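Long-range contacts in Pgp2 (Campylobacter jejuni subsp. jejuni, PDB 6XJ6), which determines helical cell shape as a probable peptidoglycan LD-carboxypeptidase of the YkuD family, with an accessory NTF2-like domain whose pocket binds peptidoglycan: residues Lys16-Tyr22 with Tyr44-Ile49; Leu104-Gln109 with Phe204-Asp208; Asp179-Trp183 with Gly279-Ile283. The contacts are given in a common frame with arbitrary orientation. Residue numbers count along the deposited sequence, not the author numbering.

Interaction 1 of 3, residues Lys16-Tyr22 with Tyr44-Ile49; sequences KNISLGY and YEDGKI
A type I' beta hairpin of the YkuD catalytic domain, strands 38-45 and 48-56 with their turn from Glu45 to Lys48, packs against the irregular loop that follows helix 6-13. Glu45 and Lys48 exchange both backbone N-to-O bonds at 2.9 Å; Asp46 and Gly47 have positive phi. Along the loop, Lys16 (phi/psi -64/148) lays CB 3.7 Å from Gly47 CA; a CB on Gly47 would lie 2.4 Å from Lys16 CG, and its phi/psi of 84/5 also calls for glycine. Lys16 NZ turns back to the carbonyls of Glu12 and Ile13. Asn17 N donates to Gly47 O at 2.8 Å, the direct hydrogen bond between the segments. Asn17 (chi1 t) closes an Asx turn, OD1 accepting from Ser19 N (3.0 Å) and Ser19 OG (2.7 Å). Water 1 accepts from Ile49 N (2.9 Å) and weakly from Asn17 ND2 (3.3 Å). Ile18 begins a type I turn to Gly21 (Gly21 N to Ile18 O, 2.8 Å). Leu20 CD1 meets Ile49 CD1 at 4.3 Å. The Tyr44 ring, chi1 t, reaches in against the loop backbone: CE2 is 3.5 Å from Asn17 O and 3.4 Å from Gly21 O, and OH meets the Tyr22 ring edge, 3.5 Å from Tyr22 CD1.

Interaction 2 of 3, residues Leu104-Gln109 with Phe204-Asp208; sequences LLDKVQ and FKRFD
Residues 104-108 form a short helix, with Val108 N bonded to Leu104 O (2.9 Å) and Gln109 N to Leu105 O (3.0 Å), Gln109 lying beyond its end. Residues 204-208 form a loop: Lys205 and Arg206 are extended (phi/psi -131/152 and -139/156), then Phe207 switches to helical angles (-56/-41). The backbones come closest at Val108 and Arg206, whose CA atoms are 5.4 Å apart. Val108 (chi1 m) is the central side chain, pointing into the loop with CG2 3.8 Å from Lys205 CB and CG1 3.9 Å from Phe207 N. Phe207 (chi1 m) swings its ring along the helix: Val108 CG1 sits over one face, 4.4 Å from Phe207 CD1, while Leu104 CD1 makes a tight contact with Phe207 CE2 at 3.3 Å and Lys107 CB approaches Phe207 CE1 to 3.8 Å. On the other flank Lys205 runs past the helix end, its CD 3.7 Å from Val108 O and 4.2 Å from Gln109 CA. Arg206 points away and closes a bidentate salt bridge with Asp208, NE to OD1 at 2.9 Å and NH2 to OD2 at 2.8 Å. Water 2 donates to Val108 O (2.7 Å) and Arg206 O (2.8 Å); water 3 accepts from Gln109 NE2 (2.9 Å) and weakly from Lys205 NZ (3.4 Å), which also bonds weakly to Glu203 O. The contact joins a catalytic-domain helix to a loop of the NTF2-like domain. Its direct contacts are van der Waals, and its polar links run through water, as suits a partly hydrated interdomain surface.

Interaction 3 of 3, residues Asp179-Trp183 with Gly279-Ile283; sequences DLFTW and GKMKI
Helix 170-188 of the NTF2-like domain lies across the curved antiparallel sheet, here over its strand 281-283; the axes of the segments approach to 9.8 Å at 60°, and the nearest CA atoms, Asp179 and Met281, are 6.2 Å apart. Polar contacts gather at Asp179 (chi1 m), whose OD2 accepts from Met281 N at 2.8 Å. Water 4 donates to Asp179 OD2 and to Gly279 O, 2.7 Å each, joining the helix to the turn before the strand, where Gly279 has positive phi. Apolar contacts centre on Trp183, one helical turn on. Met281 is extended through chi1 and chi2 (both t), then chi3 p turns CE toward the helix, 4.1 Å from Trp183 CB. Ile283 makes a CH-pi contact, CD1 4.0 Å from the centroid of the five-membered ring of Trp183 (chi1 t) and over its face; Trp183 NE1 is hydrogen-bonded to Tyr199 OH. The carboxylate thus satisfies the strand's first NH at the partly exposed end, while methionine, isoleucine and indole fill the buried helix-sheet interface.

Interaction 1 comes first along the chain and closes before the other two open; the segments of interactions 2 and 3 then alternate. Interaction 1 sets the loop after helix 6-13, which leads into strand 22-23, paired antiparallel with strand 232-240 of the NTF2-like sheet, against a catalytic-domain hairpin. Interaction 2 joins the two domains on the opposite side of the chain's centre, the two contact centres about 29 Å apart. Interaction 3 lies inside the NTF2-like domain, centres about 22 Å and about 19 Å from those of interactions 1 and 2. Helix 170-188 is shared: Ile173 and Leu177 touch Ile18 and Tyr22, and Asp179-Trp183 faces strand 281-283. Interactions 2 and 3 meet where Phe204 CD1 packs 3.4 Å from Ile283 O.

Interaction 1 of 3, residues Lys16-Tyr22 with Tyr44-Ile49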
loop_
_atom_site.group_PDB
_atom_site.type_symbol
_atom_site.label_atom_id
_atom_site.label_comp_id
_atom_site.label_asym_id
_atom_site.label_seq_id
_atom_site.Cartn_x
_atom_site.Cartn_y
_atom_site.Cartn_z
ATOM N N LYS A 16 -14.987 2.214 -14.548
ATOM C CA LYS A 16 -14.835 2.500 -13.129
ATOM C C LYS A 16 -13.723 3.514 -12.896
ATOM O O LYS A 16 -12.737 3.574 -13.635
ATOM C CB LYS A 16 -14.517 1.216 -12.369
ATOM C CG LYS A 16 -15.673 0.248 -12.343
ATOM C CD LYS A 16 -15.260 -1.129 -11.870
ATOM C CE LYS A 16 -16.351 -2.169 -12.145
ATOM N NZ LYS A 16 -16.714 -2.298 -13.591
ATOM N N ASN A 17 -13.896 4.319 -11.852
ATOM C CA ASN A 17 -12.859 5.249 -11.419
ATOM C C ASN A 17 -11.882 4.464 -10.556
ATOM O O ASN A 17 -12.142 4.206 -9.376
ATOM C CB ASN A 17 -13.465 6.412 -10.647
ATOM C CG ASN A 17 -12.432 7.440 -10.250
ATOM O OD1 ASN A 17 -11.230 7.159 -10.251
ATOM N ND2 ASN A 17 -12.888 8.630 -9.889
ATOM N N ILE A 18 -10.765 4.065 -11.155
ATOM C CA ILE A 18 -9.733 3.307 -10.467
ATOM C C ILE A 18 -8.530 4.183 -10.121
ATOM O O ILE A 18 -7.463 3.669 -9.780
ATOM C CB ILE A 18 -9.329 2.045 -11.247
ATOM C CG1 ILE A 18 -9.020 2.345 -12.723
ATOM C CG2 ILE A 18 -10.444 1.015 -11.161
ATOM C CD1 ILE A 18 -7.829 3.246 -12.984
ATOM N N SER A 19 -8.696 5.506 -10.175
ATOM C CA SER A 19 -7.561 6.416 -10.030
ATOM C C SER A 19 -6.888 6.304 -8.665
ATOM O O SER A 19 -5.690 6.595 -8.545
ATOM C CB SER A 19 -8.015 7.855 -10.290
ATOM O OG SER A 19 -8.974 8.277 -9.337
ATOM N N LEU A 20 -7.631 5.925 -7.625
ATOM C CA LEU A 20 -7.048 5.693 -6.308
ATOM C C LEU A 20 -6.897 4.211 -5.998
ATOM O O LEU A 20 -6.650 3.849 -4.839
ATOM C CB LEU A 20 -7.873 6.380 -5.222
ATOM C CG LEU A 20 -7.990 7.895 -5.367
ATOM C CD1 LEU A 20 -8.852 8.472 -4.254
ATOM C CD2 LEU A 20 -6.617 8.567 -5.395
ATOM N N GLY A 21 -7.014 3.362 -7.006
ATOM C CA GLY A 21 -6.921 1.925 -6.854
ATOM C C GLY A 21 -8.182 1.221 -7.327
ATOM O O GLY A 21 -9.232 1.824 -7.541
ATOM N N TYR A 22 -8.041 -0.093 -7.468
ATOM C CA TYR A 22 -9.116 -0.998 -7.859
ATOM C C TYR A 22 -9.270 -1.994 -6.718
ATOM O O TYR A 22 -8.325 -2.728 -6.405
ATOM C CB TYR A 22 -8.716 -1.693 -9.161
ATOM C CG TYR A 22 -9.712 -2.638 -9.802
ATOM C CD1 TYR A 22 -11.047 -2.299 -9.955
ATOM C CD2 TYR A 22 -9.286 -3.859 -10.309
ATOM C CE1 TYR A 22 -11.935 -3.167 -10.570
ATOM C CE2 TYR A 22 -10.162 -4.730 -10.926
ATOM C CZ TYR A 22 -11.485 -4.381 -11.055
ATOM O OH TYR A 22 -12.359 -5.255 -11.669
ATOM N N TYR A 44 -14.616 4.522 -1.842
ATOM C CA TYR A 44 -14.645 3.789 -3.098
ATOM C C TYR A 44 -15.724 2.732 -2.973
ATOM O O TYR A 44 -15.680 1.913 -2.051
ATOM C CB TYR A 44 -13.294 3.116 -3.338
ATOM C CG TYR A 44 -13.221 2.208 -4.551
ATOM C CD1 TYR A 44 -13.693 0.905 -4.501
ATOM C CD2 TYR A 44 -12.645 2.648 -5.736
ATOM C CE1 TYR A 44 -13.609 0.072 -5.603
ATOM C CE2 TYR A 44 -12.552 1.823 -6.836
ATOM C CZ TYR A 44 -13.032 0.538 -6.765
ATOM O OH TYR A 44 -12.935 -0.281 -7.865
ATOM N N GLU A 45 -16.693 2.761 -3.891
ATOM C CA GLU A 45 -17.770 1.775 -3.946
ATOM C C GLU A 45 -17.915 1.333 -5.398
ATOM O O GLU A 45 -18.454 2.079 -6.218
ATOM C CB GLU A 45 -19.069 2.371 -3.422
ATOM C CG GLU A 45 -18.996 2.836 -1.982
ATOM C CD GLU A 45 -20.303 3.428 -1.493
ATOM O OE1 GLU A 45 -21.313 3.343 -2.231
ATOM O OE2 GLU A 45 -20.316 3.978 -0.370
ATOM N N ASP A 46 -17.407 0.143 -5.715
ATOM C CA ASP A 46 -17.533 -0.443 -7.054
ATOM C C ASP A 46 -17.152 0.557 -8.147
ATOM O O ASP A 46 -17.842 0.715 -9.155
ATOM C CB ASP A 46 -18.931 -1.027 -7.283
ATOM C CG ASP A 46 -19.067 -1.721 -8.635
ATOM O OD1 ASP A 46 -19.998 -1.381 -9.404
ATOM O OD2 ASP A 46 -18.227 -2.594 -8.938
ATOM N N GLY A 47 -16.027 1.234 -7.942
ATOM C CA GLY A 47 -15.517 2.132 -8.953
ATOM C C GLY A 47 -16.121 3.514 -8.949
ATOM O O GLY A 47 -15.815 4.308 -9.847
ATOM N N LYS A 48 -16.977 3.826 -7.982
ATOM C CA LYS A 48 -17.463 5.180 -7.777
ATOM C C LYS A 48 -16.722 5.779 -6.594
ATOM O O LYS A 48 -16.667 5.172 -5.520
ATOM C CB LYS A 48 -18.965 5.183 -7.489
ATOM C CG LYS A 48 -19.828 4.717 -8.652
ATOM C CD LYS A 48 -20.712 3.540 -8.249
ATOM C CE LYS A 48 -21.701 3.910 -7.143
ATOM N NZ LYS A 48 -22.317 2.701 -6.524
ATOM N N ILE A 49 -16.145 6.959 -6.799
ATOM C CA ILE A 49 -15.398 7.676 -5.775
ATOM C C ILE A 49 -16.247 8.835 -5.284
ATOM O O ILE A 49 -16.871 9.543 -6.083
ATOM C CB ILE A 49 -14.053 8.179 -6.338
ATOM C CG1 ILE A 49 -13.097 6.998 -6.557
ATOM C CG2 ILE A 49 -13.427 9.245 -5.428
ATOM C CD1 ILE A 49 -12.495 6.426 -5.282
HETATM O O HOH W 1 -16.150 8.285 -9.379
#

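Interaction 2 of 3, residues Leu104-Gln109 with Phe204-Asp208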
loop_
_atom_site.group_PDB
_atom_site.type_symbol
_atom_site.label_atom_id
_atom_site.label_comp_id
_atom_site.label_asym_id
_atom_site.label_seq_id
_atom_site.Cartn_x
_atom_site.Cartn_y
_atom_site.Cartn_z
ATOM N N LEU A 104 6.160 -3.270 4.647
ATOM C CA LEU A 104 7.147 -4.292 4.311
ATOM C C LEU A 104 8.231 -3.739 3.392
ATOM O O LEU A 104 9.414 -4.054 3.556
ATOM C CB LEU A 104 6.459 -5.488 3.660
ATOM C CG LEU A 104 7.394 -6.606 3.206
ATOM C CD1 LEU A 104 8.083 -7.261 4.386
ATOM C CD2 LEU A 104 6.606 -7.619 2.393
ATOM N N LEU A 105 7.850 -2.934 2.401
ATOM C CA LEU A 105 8.848 -2.368 1.499
ATOM C C LEU A 105 9.811 -1.465 2.259
ATOM O O LEU A 105 11.032 -1.564 2.099
ATOM C CB LEU A 105 8.156 -1.607 0.367
ATOM C CG LEU A 105 9.087 -0.973 -0.668
ATOM C CD1 LEU A 105 9.844 -2.028 -1.459
ATOM C CD2 LEU A 105 8.287 -0.076 -1.592
ATOM N N ASP A 106 9.274 -0.579 3.095
ATOM C CA ASP A 106 10.112 0.227 3.975
ATOM C C ASP A 106 11.088 -0.650 4.743
ATOM O O ASP A 106 12.285 -0.350 4.825
ATOM C CB ASP A 106 9.232 0.981 4.973
ATOM C CG ASP A 106 8.311 2.000 4.313
ATOM O OD1 ASP A 106 8.708 2.619 3.307
ATOM O OD2 ASP A 106 7.196 2.197 4.836
ATOM N N LYS A 107 10.588 -1.739 5.331
ATOM C CA LYS A 107 11.434 -2.562 6.192
ATOM C C LYS A 107 12.549 -3.233 5.403
ATOM O O LYS A 107 13.702 -3.249 5.845
ATOM C CB LYS A 107 10.597 -3.610 6.925
ATOM C CG LYS A 107 9.690 -3.048 8.008
ATOM C CD LYS A 107 8.863 -4.160 8.620
ATOM C CE LYS A 107 8.026 -3.683 9.782
ATOM N NZ LYS A 107 7.282 -4.824 10.374
ATOM N N VAL A 108 12.232 -3.823 4.247
ATOM C CA VAL A 108 13.275 -4.526 3.507
ATOM C C VAL A 108 14.284 -3.553 2.915
ATOM O O VAL A 108 15.421 -3.942 2.620
ATOM C CB VAL A 108 12.726 -5.516 2.458
ATOM C CG1 VAL A 108 11.811 -6.530 3.120
ATOM C CG2 VAL A 108 12.013 -4.787 1.331
ATOM N N GLN A 109 13.896 -2.297 2.736
ATOM C CA GLN A 109 14.826 -1.257 2.325
ATOM C C GLN A 109 15.657 -0.727 3.481
ATOM O O GLN A 109 16.492 0.156 3.265
ATOM C CB GLN A 109 14.064 -0.102 1.678
ATOM C CG GLN A 109 13.454 -0.461 0.344
ATOM C CD GLN A 109 12.643 0.667 -0.247
ATOM O OE1 GLN A 109 12.300 1.629 0.440
ATOM N NE2 GLN A 109 12.323 0.553 -1.532
ATOM N N PHE A 204 14.861 -6.219 -5.897
ATOM C CA PHE A 204 14.117 -7.081 -4.980
ATOM C C PHE A 204 14.919 -7.276 -3.694
ATOM O O PHE A 204 16.099 -7.638 -3.733
ATOM C CB PHE A 204 13.838 -8.429 -5.656
ATOM C CG PHE A 204 13.101 -9.425 -4.787
ATOM C CD1 PHE A 204 11.906 -9.092 -4.169
ATOM C CD2 PHE A 204 13.599 -10.709 -4.612
ATOM C CE1 PHE A 204 11.232 -10.017 -3.380
ATOM C CE2 PHE A 204 12.927 -11.634 -3.827
ATOM C CZ PHE A 204 11.747 -11.287 -3.209
ATOM N N LYS A 205 14.283 -7.013 -2.550
ATOM C CA LYS A 205 14.947 -7.059 -1.255
ATOM C C LYS A 205 14.124 -7.889 -0.279
ATOM O O LYS A 205 12.895 -7.972 -0.389
ATOM C CB LYS A 205 15.161 -5.648 -0.707
ATOM C CG LYS A 205 16.193 -4.849 -1.486
ATOM C CD LYS A 205 16.388 -3.463 -0.915
ATOM C CE LYS A 205 17.342 -2.638 -1.763
ATOM N NZ LYS A 205 16.666 -2.014 -2.936
ATOM N N ARG A 206 14.820 -8.501 0.683
ATOM C CA ARG A 206 14.229 -9.470 1.597
ATOM C C ARG A 206 14.768 -9.246 3.004
ATOM O O ARG A 206 15.869 -8.723 3.193
ATOM C CB ARG A 206 14.583 -10.903 1.177
ATOM C CG ARG A 206 14.177 -11.261 -0.245
ATOM C CD ARG A 206 14.926 -12.487 -0.726
ATOM N NE ARG A 206 14.906 -13.558 0.264
ATOM C CZ ARG A 206 13.939 -14.460 0.382
ATOM N NH1 ARG A 206 12.892 -14.440 -0.434
ATOM N NH2 ARG A 206 14.018 -15.391 1.319
ATOM N N PHE A 207 13.988 -9.687 3.998
ATOM C CA PHE A 207 14.441 -9.611 5.384
ATOM C C PHE A 207 15.766 -10.334 5.573
ATOM O O PHE A 207 16.640 -9.861 6.309
ATOM C CB PHE A 207 13.401 -10.223 6.319
ATOM C CG PHE A 207 12.236 -9.331 6.603
ATOM C CD1 PHE A 207 12.424 -8.105 7.219
ATOM C CD2 PHE A 207 10.951 -9.728 6.285
ATOM C CE1 PHE A 207 11.348 -7.279 7.488
ATOM C CE2 PHE A 207 9.871 -8.911 6.555
ATOM C CZ PHE A 207 10.070 -7.685 7.159
ATOM N N ASP A 208 15.926 -11.497 4.942
ATOM C CA ASP A 208 17.141 -12.283 5.124
ATOM C C ASP A 208 18.295 -11.806 4.252
ATOM O O ASP A 208 19.347 -12.448 4.239
ATOM C CB ASP A 208 16.866 -13.781 4.914
ATOM C CG ASP A 208 16.441 -14.126 3.494
ATOM O OD1 ASP A 208 16.577 -13.287 2.582
ATOM O OD2 ASP A 208 15.966 -15.261 3.295
HETATM O O HOH W 2 16.862 -6.135 3.063
HETATM O O HOH W 3 13.350 -1.451 -3.407
#

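Interaction 3 of 3, residues Asp179-Trp183 with Gly279-Ile283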
loop_
_atom_site.group_PDB
_atom_site.type_symbol
_atom_site.label_atom_id
_atom_site.label_comp_id
_atom_site.label_asym_id
_atom_site.label_seq_id
_atom_site.Cartn_x
_atom_site.Cartn_y
_atom_site.Cartn_z
ATOM N N ASP A 179 -0.313 -9.977 -15.091
ATOM C CA ASP A 179 0.977 -10.463 -14.610
ATOM C C ASP A 179 0.820 -11.245 -13.312
ATOM O O ASP A 179 1.458 -12.289 -13.123
ATOM C CB ASP A 179 1.929 -9.290 -14.385
ATOM C CG ASP A 179 2.445 -8.686 -15.673
ATOM O OD1 ASP A 179 2.343 -9.335 -16.736
ATOM O OD2 ASP A 179 2.978 -7.553 -15.609
ATOM N N LEU A 180 -0.014 -10.744 -12.398
ATOM C CA LEU A 180 -0.248 -11.435 -11.133
ATOM C C LEU A 180 -0.696 -12.874 -11.362
ATOM O O LEU A 180 -0.202 -13.801 -10.712
ATOM C CB LEU A 180 -1.299 -10.675 -10.327
ATOM C CG LEU A 180 -1.661 -11.257 -8.960
ATOM C CD1 LEU A 180 -0.508 -11.090 -7.985
ATOM C CD2 LEU A 180 -2.911 -10.599 -8.428
ATOM N N PHE A 181 -1.662 -13.079 -12.264
ATOM C CA PHE A 181 -2.168 -14.430 -12.483
ATOM C C PHE A 181 -1.202 -15.279 -13.302
ATOM O O PHE A 181 -1.219 -16.511 -13.189
ATOM C CB PHE A 181 -3.578 -14.375 -13.077
ATOM C CG PHE A 181 -4.616 -14.088 -12.044
ATOM C CD1 PHE A 181 -5.153 -15.114 -11.288
ATOM C CD2 PHE A 181 -4.994 -12.792 -11.768
ATOM C CE1 PHE A 181 -6.077 -14.855 -10.301
ATOM C CE2 PHE A 181 -5.918 -12.525 -10.776
ATOM C CZ PHE A 181 -6.461 -13.560 -10.042
ATOM N N THR A 182 -0.347 -14.645 -14.110
ATOM C CA THR A 182 0.704 -15.376 -14.808
ATOM C C THR A 182 1.767 -15.844 -13.826
ATOM O O THR A 182 2.252 -16.981 -13.912
ATOM C CB THR A 182 1.323 -14.476 -15.880
ATOM O OG1 THR A 182 0.302 -14.050 -16.798
ATOM C CG2 THR A 182 2.423 -15.210 -16.650
ATOM N N TRP A 183 2.126 -14.977 -12.879
ATOM C CA TRP A 183 3.034 -15.351 -11.802
ATOM C C TRP A 183 2.439 -16.464 -10.946
ATOM O O TRP A 183 3.133 -17.426 -10.594
ATOM C CB TRP A 183 3.313 -14.085 -10.988
ATOM C CG TRP A 183 3.981 -14.219 -9.641
ATOM C CD1 TRP A 183 5.310 -14.405 -9.388
ATOM C CD2 TRP A 183 3.344 -14.093 -8.369
ATOM N NE1 TRP A 183 5.532 -14.431 -8.035
ATOM C CE2 TRP A 183 4.340 -14.237 -7.386
ATOM C CE3 TRP A 183 2.024 -13.876 -7.966
ATOM C CZ2 TRP A 183 4.058 -14.170 -6.023
ATOM C CZ3 TRP A 183 1.742 -13.820 -6.617
ATOM C CH2 TRP A 183 2.756 -13.967 -5.659
ATOM N N GLY A 279 6.813 -2.730 -19.448
ATOM C CA GLY A 279 5.436 -2.854 -19.022
ATOM C C GLY A 279 5.138 -4.063 -18.170
ATOM O O GLY A 279 3.967 -4.425 -18.031
ATOM N N LYS A 280 6.156 -4.692 -17.583
ATOM C CA LYS A 280 5.994 -5.937 -16.846
ATOM C C LYS A 280 6.154 -5.708 -15.349
ATOM O O LYS A 280 6.982 -4.899 -14.917
ATOM C CB LYS A 280 7.024 -6.975 -17.299
ATOM C CG LYS A 280 6.874 -8.323 -16.620
ATOM C CD LYS A 280 7.827 -9.359 -17.202
ATOM C CE LYS A 280 7.574 -10.726 -16.587
ATOM N NZ LYS A 280 8.259 -11.825 -17.309
ATOM N N MET A 281 5.371 -6.452 -14.570
ATOM C CA MET A 281 5.462 -6.414 -13.117
ATOM C C MET A 281 6.821 -6.906 -12.644
ATOM O O MET A 281 7.303 -7.958 -13.076
ATOM C CB MET A 281 4.385 -7.322 -12.526
ATOM C CG MET A 281 4.382 -7.362 -11.010
ATOM S SD MET A 281 3.033 -8.334 -10.329
ATOM C CE MET A 281 3.660 -9.985 -10.565
ATOM N N LYS A 282 7.425 -6.156 -11.725
ATOM C CA LYS A 282 8.641 -6.575 -11.043
ATOM C C LYS A 282 8.421 -6.414 -9.548
ATOM O O LYS A 282 8.199 -5.297 -9.069
ATOM C CB LYS A 282 9.846 -5.752 -11.503
ATOM C CG LYS A 282 10.284 -6.058 -12.926
ATOM C CD LYS A 282 10.870 -7.460 -13.046
ATOM C CE LYS A 282 11.439 -7.702 -14.427
ATOM N NZ LYS A 282 12.164 -8.999 -14.512
ATOM N N ILE A 283 8.493 -7.525 -8.820
ATOM C CA ILE A 283 8.226 -7.536 -7.386
ATOM C C ILE A 283 9.443 -6.998 -6.645
ATOM O O ILE A 283 10.572 -7.459 -6.859
ATOM C CB ILE A 283 7.873 -8.959 -6.923
ATOM C CG1 ILE A 283 6.569 -9.416 -7.584
ATOM C CG2 ILE A 283 7.759 -9.026 -5.398
ATOM C CD1 ILE A 283 6.350 -10.899 -7.526
HETATM O O HOH W 4 2.307 -4.938 -15.954
HETATM O O HOH W 5 3.027 -7.442 -18.809
#